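Local coordinates for nucleotide pyrophosphohydrolase (Bacillus cereus, PDB 5IE9), which probably hydrolyses nucleoside triphosphates to monophosphates and pyrophosphate with the help of divalent metal ions, as other MazG enzymes do, at residues K11-Y16 against M77-N82; M31-E36 against L71-C76; A42-H47 against E64-D69. All coordinates share one frame; numbering follows the deposited sequence.

Contact 1: K11-Y16 against M77-N82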
loop_
_atom_site.group_PDB
_atom_site.type_symbol
_atom_site.label_atom_id
_atom_site.label_comp_id
_atom_site.label_asym_id
_atom_site.label_seq_id
_atom_site.Cartn_x
_atom_site.Cartn_y
_atom_site.Cartn_z
ATOM N N LYS C 11 -17.156 -1.261 -19.154
ATOM C CA LYS C 11 -18.106 -2.228 -19.751
ATOM C C LYS C 11 -17.451 -3.578 -20.079
ATOM O O LYS C 11 -18.049 -4.632 -19.859
ATOM C CB LYS C 11 -18.769 -1.648 -21.015
ATOM C CG LYS C 11 -19.948 -0.717 -20.764
ATOM C CD LYS C 11 -20.432 -0.051 -22.050
ATOM N N GLU C 12 -16.223 -3.521 -20.596
ATOM C CA GLU C 12 -15.436 -4.693 -20.972
ATOM C C GLU C 12 -15.091 -5.564 -19.759
ATOM O O GLU C 12 -15.133 -6.796 -19.844
ATOM C CB GLU C 12 -14.161 -4.241 -21.683
ATOM C CG GLU C 12 -13.426 -5.321 -22.460
ATOM C CD GLU C 12 -12.261 -4.783 -23.278
ATOM O OE1 GLU C 12 -12.174 -3.552 -23.481
ATOM O OE2 GLU C 12 -11.431 -5.602 -23.733
ATOM N N VAL C 13 -14.758 -4.914 -18.639
ATOM C CA VAL C 13 -14.432 -5.609 -17.388
ATOM C C VAL C 13 -15.709 -6.152 -16.751
ATOM O O VAL C 13 -15.722 -7.279 -16.228
ATOM C CB VAL C 13 -13.627 -4.715 -16.423
ATOM C CG1 VAL C 13 -13.518 -5.326 -15.030
ATOM C CG2 VAL C 13 -12.235 -4.466 -16.979
ATOM N N ASP C 14 -16.777 -5.358 -16.827
ATOM C CA ASP C 14 -18.094 -5.768 -16.343
ATOM C C ASP C 14 -18.621 -7.007 -17.060
ATOM O O ASP C 14 -19.237 -7.869 -16.432
ATOM C CB ASP C 14 -19.095 -4.623 -16.475
ATOM C CG ASP C 14 -20.298 -4.798 -15.577
ATOM O OD1 ASP C 14 -20.117 -5.022 -14.358
ATOM O OD2 ASP C 14 -21.430 -4.694 -16.092
ATOM N N ALA C 15 -18.365 -7.084 -18.367
ATOM C CA ALA C 15 -18.752 -8.236 -19.192
ATOM C C ALA C 15 -17.987 -9.508 -18.800
ATOM O O ALA C 15 -18.559 -10.602 -18.798
ATOM C CB ALA C 15 -18.561 -7.924 -20.670
ATOM N N TYR C 16 -16.705 -9.344 -18.462
ATOM C CA TYR C 16 -15.834 -10.443 -18.058
ATOM C C TYR C 16 -16.223 -11.005 -16.688
ATOM O O TYR C 16 -16.260 -12.221 -16.509
ATOM C CB TYR C 16 -14.363 -10.002 -18.086
ATOM C CG TYR C 16 -13.404 -10.971 -17.427
ATOM C CD1 TYR C 16 -13.003 -12.138 -18.082
ATOM C CD2 TYR C 16 -12.895 -10.722 -16.141
ATOM C CE1 TYR C 16 -12.133 -13.037 -17.481
ATOM C CE2 TYR C 16 -12.017 -11.614 -15.533
ATOM C CZ TYR C 16 -11.642 -12.768 -16.210
ATOM O OH TYR C 16 -10.776 -13.660 -15.623
ATOM N N MET C 77 -13.347 -2.316 -8.681
ATOM C CA MET C 77 -13.779 -1.515 -7.541
ATOM C C MET C 77 -14.877 -0.530 -7.972
ATOM O O MET C 77 -15.955 -0.489 -7.367
ATOM C CB MET C 77 -12.563 -0.798 -6.937
ATOM C CG MET C 77 -12.845 0.212 -5.830
ATOM S SD MET C 77 -13.093 -0.557 -4.222
ATOM C CE MET C 77 -11.404 -0.730 -3.644
ATOM N N ALA C 78 -14.603 0.219 -9.040
ATOM C CA ALA C 78 -15.502 1.253 -9.533
ATOM C C ALA C 78 -16.831 0.682 -10.034
ATOM O O ALA C 78 -17.892 1.256 -9.773
ATOM C CB ALA C 78 -14.820 2.073 -10.615
ATOM N N ASN C 79 -16.765 -0.448 -10.738
ATOM C CA ASN C 79 -17.951 -1.124 -11.253
ATOM C C ASN C 79 -18.811 -1.672 -10.128
ATOM O O ASN C 79 -20.023 -1.462 -10.114
ATOM C CB ASN C 79 -17.559 -2.259 -12.188
ATOM C CG ASN C 79 -16.972 -1.787 -13.512
ATOM O OD1 ASN C 79 -16.578 -2.617 -14.330
ATOM N ND2 ASN C 79 -16.909 -0.477 -13.734
ATOM N N SER C 80 -18.158 -2.365 -9.191
ATOM C CA SER C 80 -18.747 -2.857 -7.935
ATOM C C SER C 80 -19.659 -1.841 -7.231
ATOM O O SER C 80 -20.713 -2.215 -6.710
ATOM C CB SER C 80 -17.623 -3.302 -6.992
ATOM O OG SER C 80 -18.068 -3.512 -5.665
ATOM N N LEU C 81 -19.253 -0.568 -7.246
ATOM C CA LEU C 81 -19.952 0.515 -6.536
ATOM C C LEU C 81 -20.651 1.511 -7.473
ATOM O O LEU C 81 -20.956 2.641 -7.074
ATOM C CB LEU C 81 -18.981 1.254 -5.596
ATOM C CG LEU C 81 -18.069 0.456 -4.657
ATOM C CD1 LEU C 81 -16.936 1.340 -4.158
ATOM C CD2 LEU C 81 -18.827 -0.171 -3.497
ATOM N N ASN C 82 -20.901 1.082 -8.712
ATOM C CA ASN C 82 -21.568 1.896 -9.746
ATOM C C ASN C 82 -20.941 3.282 -9.987
ATOM O O ASN C 82 -21.634 4.243 -10.332
ATOM C CB ASN C 82 -23.086 1.976 -9.492
ATOM C CG ASN C 82 -23.810 0.689 -9.853
ATOM O OD1 ASN C 82 -24.629 0.667 -10.773
ATOM N ND2 ASN C 82 -23.511 -0.395 -9.138
#

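Contact 2: M31-E36 against L71-C76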
loop_
_atom_site.group_PDB
_atom_site.type_symbol
_atom_site.label_atom_id
_atom_site.label_comp_id
_atom_site.label_asym_id
_atom_site.label_seq_id
_atom_site.Cartn_x
_atom_site.Cartn_y
_atom_site.Cartn_z
ATOM N N MET C 31 -10.249 -3.971 -1.612
ATOM C CA MET C 31 -9.226 -3.090 -1.085
ATOM C C MET C 31 -7.941 -3.875 -0.834
ATOM O O MET C 31 -6.847 -3.366 -1.106
ATOM C CB MET C 31 -9.722 -2.354 0.160
ATOM C CG MET C 31 -8.908 -1.116 0.512
ATOM S SD MET C 31 -8.754 0.055 -0.852
ATOM C CE MET C 31 -7.003 0.421 -0.812
ATOM N N ALA C 32 -8.089 -5.121 -0.361
ATOM C CA ALA C 32 -6.978 -6.057 -0.201
ATOM C C ALA C 32 -6.347 -6.405 -1.545
ATOM O O ALA C 32 -5.116 -6.391 -1.661
ATOM C CB ALA C 32 -7.429 -7.308 0.527
ATOM N N ARG C 33 -7.189 -6.695 -2.549
ATOM C CA ARG C 33 -6.738 -6.951 -3.925
ATOM C C ARG C 33 -5.879 -5.814 -4.472
ATOM O O ARG C 33 -4.805 -6.066 -5.024
ATOM C CB ARG C 33 -7.907 -7.230 -4.892
ATOM C CG ARG C 33 -8.469 -8.656 -4.945
ATOM C CD ARG C 33 -7.454 -9.808 -5.076
ATOM N NE ARG C 33 -6.260 -9.461 -5.855
ATOM C CZ ARG C 33 -6.132 -9.567 -7.175
ATOM N NH1 ARG C 33 -7.119 -10.039 -7.927
ATOM N NH2 ARG C 33 -4.993 -9.203 -7.744
ATOM N N LEU C 34 -6.356 -4.575 -4.306
ATOM C CA LEU C 34 -5.611 -3.379 -4.691
ATOM C C LEU C 34 -4.273 -3.231 -3.995
ATOM O O LEU C 34 -3.284 -2.852 -4.637
ATOM C CB LEU C 34 -6.422 -2.122 -4.422
ATOM C CG LEU C 34 -6.978 -1.436 -5.650
ATOM C CD1 LEU C 34 -8.014 -0.433 -5.187
ATOM C CD2 LEU C 34 -5.877 -0.780 -6.475
ATOM N N THR C 35 -4.246 -3.505 -2.687
ATOM C CA THR C 35 -3.016 -3.401 -1.913
ATOM C C THR C 35 -2.015 -4.399 -2.472
ATOM O O THR C 35 -0.843 -4.058 -2.635
ATOM C CB THR C 35 -3.252 -3.613 -0.401
ATOM O OG1 THR C 35 -4.237 -2.683 0.059
ATOM C CG2 THR C 35 -1.967 -3.407 0.395
ATOM N N GLU C 36 -2.503 -5.604 -2.785
ATOM C CA GLU C 36 -1.720 -6.666 -3.427
ATOM C C GLU C 36 -1.142 -6.244 -4.782
ATOM O O GLU C 36 0.047 -6.448 -5.039
ATOM C CB GLU C 36 -2.554 -7.944 -3.575
ATOM C CG GLU C 36 -1.767 -9.157 -4.054
ATOM C CD GLU C 36 -2.641 -10.319 -4.497
ATOM O OE1 GLU C 36 -3.870 -10.291 -4.256
ATOM O OE2 GLU C 36 -2.085 -11.272 -5.095
ATOM N N LEU C 71 -4.914 -1.147 -12.645
ATOM C CA LEU C 71 -6.042 -0.524 -13.333
ATOM C C LEU C 71 -7.265 -1.442 -13.399
ATOM O O LEU C 71 -8.398 -0.975 -13.291
ATOM C CB LEU C 71 -5.628 -0.106 -14.748
ATOM C CG LEU C 71 -6.173 1.124 -15.505
ATOM C CD1 LEU C 71 -6.452 0.697 -16.936
ATOM C CD2 LEU C 71 -7.411 1.801 -14.922
ATOM N N PHE C 72 -7.032 -2.744 -13.573
ATOM C CA PHE C 72 -8.118 -3.724 -13.641
ATOM C C PHE C 72 -8.906 -3.771 -12.334
ATOM O O PHE C 72 -10.136 -3.712 -12.358
ATOM C CB PHE C 72 -7.593 -5.116 -14.029
ATOM C CG PHE C 72 -8.647 -6.195 -14.017
ATOM C CD1 PHE C 72 -9.526 -6.345 -15.085
ATOM C CD2 PHE C 72 -8.759 -7.076 -12.930
ATOM C CE1 PHE C 72 -10.496 -7.347 -15.078
ATOM C CE2 PHE C 72 -9.732 -8.076 -12.914
ATOM C CZ PHE C 72 -10.604 -8.210 -13.990
ATOM N N VAL C 73 -8.186 -3.861 -11.211
ATOM C CA VAL C 73 -8.789 -3.972 -9.879
ATOM C C VAL C 73 -9.528 -2.674 -9.561
ATOM O O VAL C 73 -10.609 -2.702 -8.970
ATOM C CB VAL C 73 -7.744 -4.327 -8.787
ATOM C CG1 VAL C 73 -8.389 -4.474 -7.411
ATOM C CG2 VAL C 73 -7.009 -5.610 -9.138
ATOM N N MET C 74 -8.955 -1.548 -9.985
ATOM C CA MET C 74 -9.608 -0.252 -9.867
ATOM C C MET C 74 -10.943 -0.217 -10.592
ATOM O O MET C 74 -11.936 0.238 -10.021
ATOM C CB MET C 74 -8.708 0.851 -10.386
ATOM C CG MET C 74 -7.847 1.456 -9.305
ATOM S SD MET C 74 -6.650 2.598 -10.005
ATOM C CE MET C 74 -5.427 2.480 -8.708
ATOM N N ILE C 75 -10.957 -0.712 -11.836
ATOM C CA ILE C 75 -12.172 -0.770 -12.642
ATOM C C ILE C 75 -13.194 -1.671 -11.948
ATOM O O ILE C 75 -14.359 -1.296 -11.818
ATOM C CB ILE C 75 -11.893 -1.186 -14.109
ATOM C CG1 ILE C 75 -11.187 -0.043 -14.854
ATOM C CG2 ILE C 75 -13.193 -1.521 -14.828
ATOM C CD1 ILE C 75 -10.533 -0.425 -16.169
ATOM N N CYS C 76 -12.736 -2.826 -11.470
ATOM C CA CYS C 76 -13.556 -3.726 -10.657
ATOM C C CYS C 76 -14.182 -3.009 -9.459
ATOM O O CYS C 76 -15.398 -3.072 -9.272
ATOM C CB CYS C 76 -12.744 -4.932 -10.193
ATOM S SG CYS C 76 -12.391 -6.097 -11.517
#

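Contact 3: A42-H47 against E64-D69. With MN (manganese (II) ion), chain G.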
loop_
_atom_site.group_PDB
_atom_site.type_symbol
_atom_site.label_atom_id
_atom_site.label_comp_id
_atom_site.label_asym_id
_atom_site.label_seq_id
_atom_site.Cartn_x
_atom_site.Cartn_y
_atom_site.Cartn_z
ATOM N N ALA C 42 5.022 -1.768 -7.052
ATOM C CA ALA C 42 6.149 -1.279 -6.234
ATOM C C ALA C 42 7.424 -2.080 -6.465
ATOM O O ALA C 42 8.485 -1.488 -6.706
ATOM C CB ALA C 42 5.792 -1.270 -4.754
ATOM N N ARG C 43 7.295 -3.415 -6.407
ATOM C CA ARG C 43 8.367 -4.353 -6.728
ATOM C C ARG C 43 9.013 -3.997 -8.064
ATOM O O ARG C 43 10.240 -3.937 -8.158
ATOM C CB ARG C 43 7.834 -5.791 -6.798
ATOM C CG ARG C 43 8.921 -6.859 -6.887
ATOM C CD ARG C 43 8.759 -7.766 -8.098
ATOM N NE ARG C 43 7.720 -8.788 -7.945
ATOM C CZ ARG C 43 6.529 -8.776 -8.550
ATOM N NH1 ARG C 43 6.179 -7.788 -9.369
ATOM N NH2 ARG C 43 5.673 -9.766 -8.332
ATOM N N GLU C 44 8.182 -3.749 -9.079
ATOM C CA GLU C 44 8.663 -3.561 -10.440
ATOM C C GLU C 44 9.286 -2.178 -10.662
ATOM O O GLU C 44 10.317 -2.068 -11.326
ATOM C CB GLU C 44 7.562 -3.886 -11.454
ATOM C CG GLU C 44 8.009 -4.814 -12.587
ATOM C CD GLU C 44 8.529 -6.172 -12.108
ATOM O OE1 GLU C 44 7.866 -6.816 -11.263
ATOM O OE2 GLU C 44 9.604 -6.609 -12.578
ATOM N N VAL C 45 8.677 -1.140 -10.086
ATOM C CA VAL C 45 9.252 0.218 -10.064
ATOM C C VAL C 45 10.627 0.205 -9.377
ATOM O O VAL C 45 11.582 0.767 -9.904
ATOM C CB VAL C 45 8.295 1.244 -9.401
ATOM C CG1 VAL C 45 8.967 2.594 -9.171
ATOM C CG2 VAL C 45 7.041 1.427 -10.244
ATOM N N ASN C 46 10.720 -0.456 -8.225
ATOM C CA ASN C 46 12.002 -0.643 -7.538
ATOM C C ASN C 46 13.058 -1.391 -8.376
ATOM O O ASN C 46 14.216 -0.983 -8.409
ATOM C CB ASN C 46 11.785 -1.340 -6.190
ATOM C CG ASN C 46 12.733 -0.852 -5.100
ATOM O OD1 ASN C 46 12.846 -1.492 -4.057
ATOM N ND2 ASN C 46 13.401 0.278 -5.320
ATOM N N HIS C 47 12.644 -2.464 -9.054
ATOM C CA HIS C 47 13.520 -3.278 -9.911
ATOM C C HIS C 47 14.154 -2.449 -11.041
ATOM O O HIS C 47 15.363 -2.521 -11.260
ATOM C CB HIS C 47 12.742 -4.489 -10.464
ATOM C CG HIS C 47 13.561 -5.417 -11.316
ATOM N ND1 HIS C 47 13.528 -5.387 -12.696
ATOM C CD2 HIS C 47 14.426 -6.407 -10.983
ATOM C CE1 HIS C 47 14.343 -6.312 -13.174
ATOM N NE2 HIS C 47 14.900 -6.945 -12.156
ATOM N N GLU C 64 4.618 -1.858 -17.493
ATOM C CA GLU C 64 3.394 -1.594 -18.253
ATOM C C GLU C 64 2.267 -2.546 -17.842
ATOM O O GLU C 64 1.133 -2.111 -17.636
ATOM C CB GLU C 64 3.675 -1.695 -19.758
ATOM C CG GLU C 64 2.474 -1.462 -20.672
ATOM C CD GLU C 64 2.742 -1.826 -22.125
ATOM O OE1 GLU C 64 3.357 -2.884 -22.395
ATOM O OE2 GLU C 64 2.318 -1.054 -23.011
ATOM N N GLU C 65 2.592 -3.832 -17.709
ATOM C CA GLU C 65 1.615 -4.850 -17.331
ATOM C C GLU C 65 1.146 -4.732 -15.879
ATOM O O GLU C 65 -0.017 -5.020 -15.581
ATOM C CB GLU C 65 2.160 -6.254 -17.586
ATOM C CG GLU C 65 1.065 -7.289 -17.808
ATOM C CD GLU C 65 1.511 -8.717 -17.555
ATOM O OE1 GLU C 65 2.640 -9.081 -17.953
ATOM O OE2 GLU C 65 0.714 -9.482 -16.969
ATOM N N GLU C 66 2.039 -4.321 -14.981
ATOM C CA GLU C 66 1.663 -4.196 -13.570
ATOM C C GLU C 66 0.767 -2.984 -13.318
ATOM O O GLU C 66 -0.054 -3.019 -12.405
ATOM C CB GLU C 66 2.868 -4.245 -12.611
ATOM C CG GLU C 66 3.633 -5.574 -12.578
ATOM C CD GLU C 66 2.849 -6.787 -12.055
ATOM O OE1 GLU C 66 1.736 -6.641 -11.488
ATOM O OE2 GLU C 66 3.369 -7.919 -12.200
ATOM N N LEU C 67 0.910 -1.935 -14.127
ATOM C CA LEU C 67 -0.060 -0.835 -14.138
ATOM C C LEU C 67 -1.453 -1.317 -14.563
ATOM O O LEU C 67 -2.443 -1.021 -13.888
ATOM C CB LEU C 67 0.409 0.317 -15.032
ATOM C CG LEU C 67 1.448 1.285 -14.461
ATOM C CD1 LEU C 67 2.147 2.025 -15.589
ATOM C CD2 LEU C 67 0.813 2.272 -13.497
ATOM N N GLY C 68 -1.514 -2.074 -15.664
ATOM C CA GLY C 68 -2.754 -2.693 -16.147
ATOM C C GLY C 68 -3.438 -3.541 -15.086
ATOM O O GLY C 68 -4.668 -3.486 -14.936
ATOM N N ASP C 69 -2.632 -4.316 -14.353
ATOM C CA ASP C 69 -3.097 -5.119 -13.220
ATOM C C ASP C 69 -3.774 -4.270 -12.140
ATOM O O ASP C 69 -4.849 -4.627 -11.650
ATOM C CB ASP C 69 -1.933 -5.900 -12.600
ATOM C CG ASP C 69 -1.708 -7.273 -13.238
ATOM O OD1 ASP C 69 -2.553 -7.766 -14.034
ATOM O OD2 ASP C 69 -0.656 -7.872 -12.911
HETATM MN MN MN G . 0.651 -5.166 -10.363
#

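Contact 1: K11-Y16 against M77-N82
Asn-79 spans the gap between the two helices here, its side chain directed at the backbone of helix 6-17 where Val-13 gives way to Asp-14. Following 77-82 from its start, Met-77 looks the other way: its side chain packs on Met-30, Met-31 and Leu-34 of helix 27-49 and on Leu-67 of the second subunit. Asn-79 then comes round to face 11-16, with its CA 6.9 Å from Asp-14 CA, the closest CA pair between the two segments. Its CG lies opposite the carbonyl carbon (chi1 -70°), which extends the amide across the gap. There Asn-79 CG stands 4.6 Å from Asp-14 CB and 4.9 Å from Asp-14 N, while the neighbouring Val-13 meets the amide at an oblique angle. The contact is light, burying 105 Å² over both sides, and no hydrogen bond crosses between the segments. Asp-14 spends its carboxylate elsewhere, with OD1 hydrogen-bonded to Tyr-24 OH, and the Tyr-24 side chain also lies against Asn-79 and Ser-80. Val-13 is the buried member, continuing onto Phe-72, Ile-75 and Cys-76 and onto His-89 of the second subunit. Leu-81 leaves helical geometry and packs on Tyr-49 of the second subunit. At Asn-82 phi turns positive (53°), and Asn-82 N bonds to Asn-79 O at 3.0 Å while the next backbone N returns to Ala-78 O. That is a Schellman motif, closing helix 62-80 within the all-helical MazG fold just past its contact with the N-terminal helix.

Contact 2: M31-E36 against L71-C76
Val-73 CG1 lies against the start of Leu-34 and the CB of Arg-33, where two nearly antiparallel helices pack with their segment axes 9.4 Å apart at 166°. The apolar contacts come first. Val-73 CG1 lies anti to its own backbone N (chi1 -179°), a setting that carries this methyl across to Leu-34 N at 3.7 Å, to Leu-34 CG at 3.8 Å and to Arg-33 CB, also at 3.8 Å. The Leu-34 and Val-73 side chains run past one another in opposite senses. Leu-34 crosses Met-74 at roughly a right angle, with Leu-34 CD2 reaching the terminal Met-74 CE at 4.0 Å. Arg-33 folds back through chi2 and chi3, which leaves its guanidinium near Val-73 CG2, met obliquely. From the second subunit, Met-38 packs on Leu-34 and Val-70 on Met-74, so the same apolar layer continues across the subunit boundary.

The polar pairings of this contact are made by 31-36, within the segment or with partners outside both segments. Arg-33 NE forms a salt bridge with Glu-36 OE1 at 3.0 Å, though the hydrogen bond within it is weak and bent (128°), and NH2 pairs with Glu-37 OE2. Glu-37 is a manganese ligand, so Arg-33 reaches the edge of the metal site. Buried Thr-35 donates OG1 to Met-31 O at 2.9 Å; the backbone N of Thr-35 comes to that same oxygen from the other face of the carbonyl. Thr-35 OG1 also hydrogen-bonds to Thr-35 OG1 of the fourth subunit.

No hydrogen bond crosses between the two segments, which implies that cohesion here comes from apolar side chains, with the charged groups, Arg-33, Glu-36 and Glu-37, along the margin nearest the manganese site.

Contact 3: A42-H47 against E64-D69
Segments 42-47 and 64-69, on helices 27-49 and 62-80, run in opposite directions, their closest CA pair being Glu-44 CA and Glu-66 CA at 7.7 Å. Glu-66 and Asp-69 fit the E-x-x-D pattern by which the MazG family builds its metal site, so this open edge of the helix pair borders the probable active centre. The aliphatic parts of the two glutamates barely touch, Glu-44 CB lying 4.4 Å from Glu-66 CG. Charge does the rest, through a three-membered network. Arg-43 bends at chi2 and chi3 to bring NH1 within 2.7 Å of Glu-44 OE1, a salt bridge whose hydrogen bond is weak. The same Arg-43 NH1 faces Glu-66 OE2 across the gap at 4.0 Å, a long ion pair. That oxygen lies at the edge of the guanidinium, near its plane, although the carboxylate itself is turned 56° against it. Arg-43 thus stands between the carboxylates of Glu-44 and Glu-66, and a weak, long pairing with Glu-40 joins the cluster. Glu-37 supplies the other protein ligand of the manganese, from helix 27-49. Asp-69 belongs to the same acidic patch, but its OD2 stays 3.9 Å from the manganese. The bend at chi2 (-64°) sets the Glu-66 carboxylate between arginine and metal: OE2 is the oxygen toward Arg-43, and OE1 binds the manganese ion at 2.1 Å.

Helix 62-80 takes part in all three contacts. Contacts 2 and 3 pair it with helix 27-49, whereas contact 1 sets its C-terminal end against helix 6-17. Along the chain they are nested, contact 3 inside the loop closed by contact 2, and contact 2 inside that of contact 1. The centres of contacts 1 and 2 are about 12 Å apart, and the two touch directly, Val-13 CB lying 3.6 Å from Ile-75 CG2. The centre of contact 3 lies about 13 Å from that of contact 2 and about 22 Å from that of contact 1, on the opposite side of the chain's centre from contact 1. The fold thus passes from a helix-end junction through an apolar core to the manganese site, and each contact meets the second subunit.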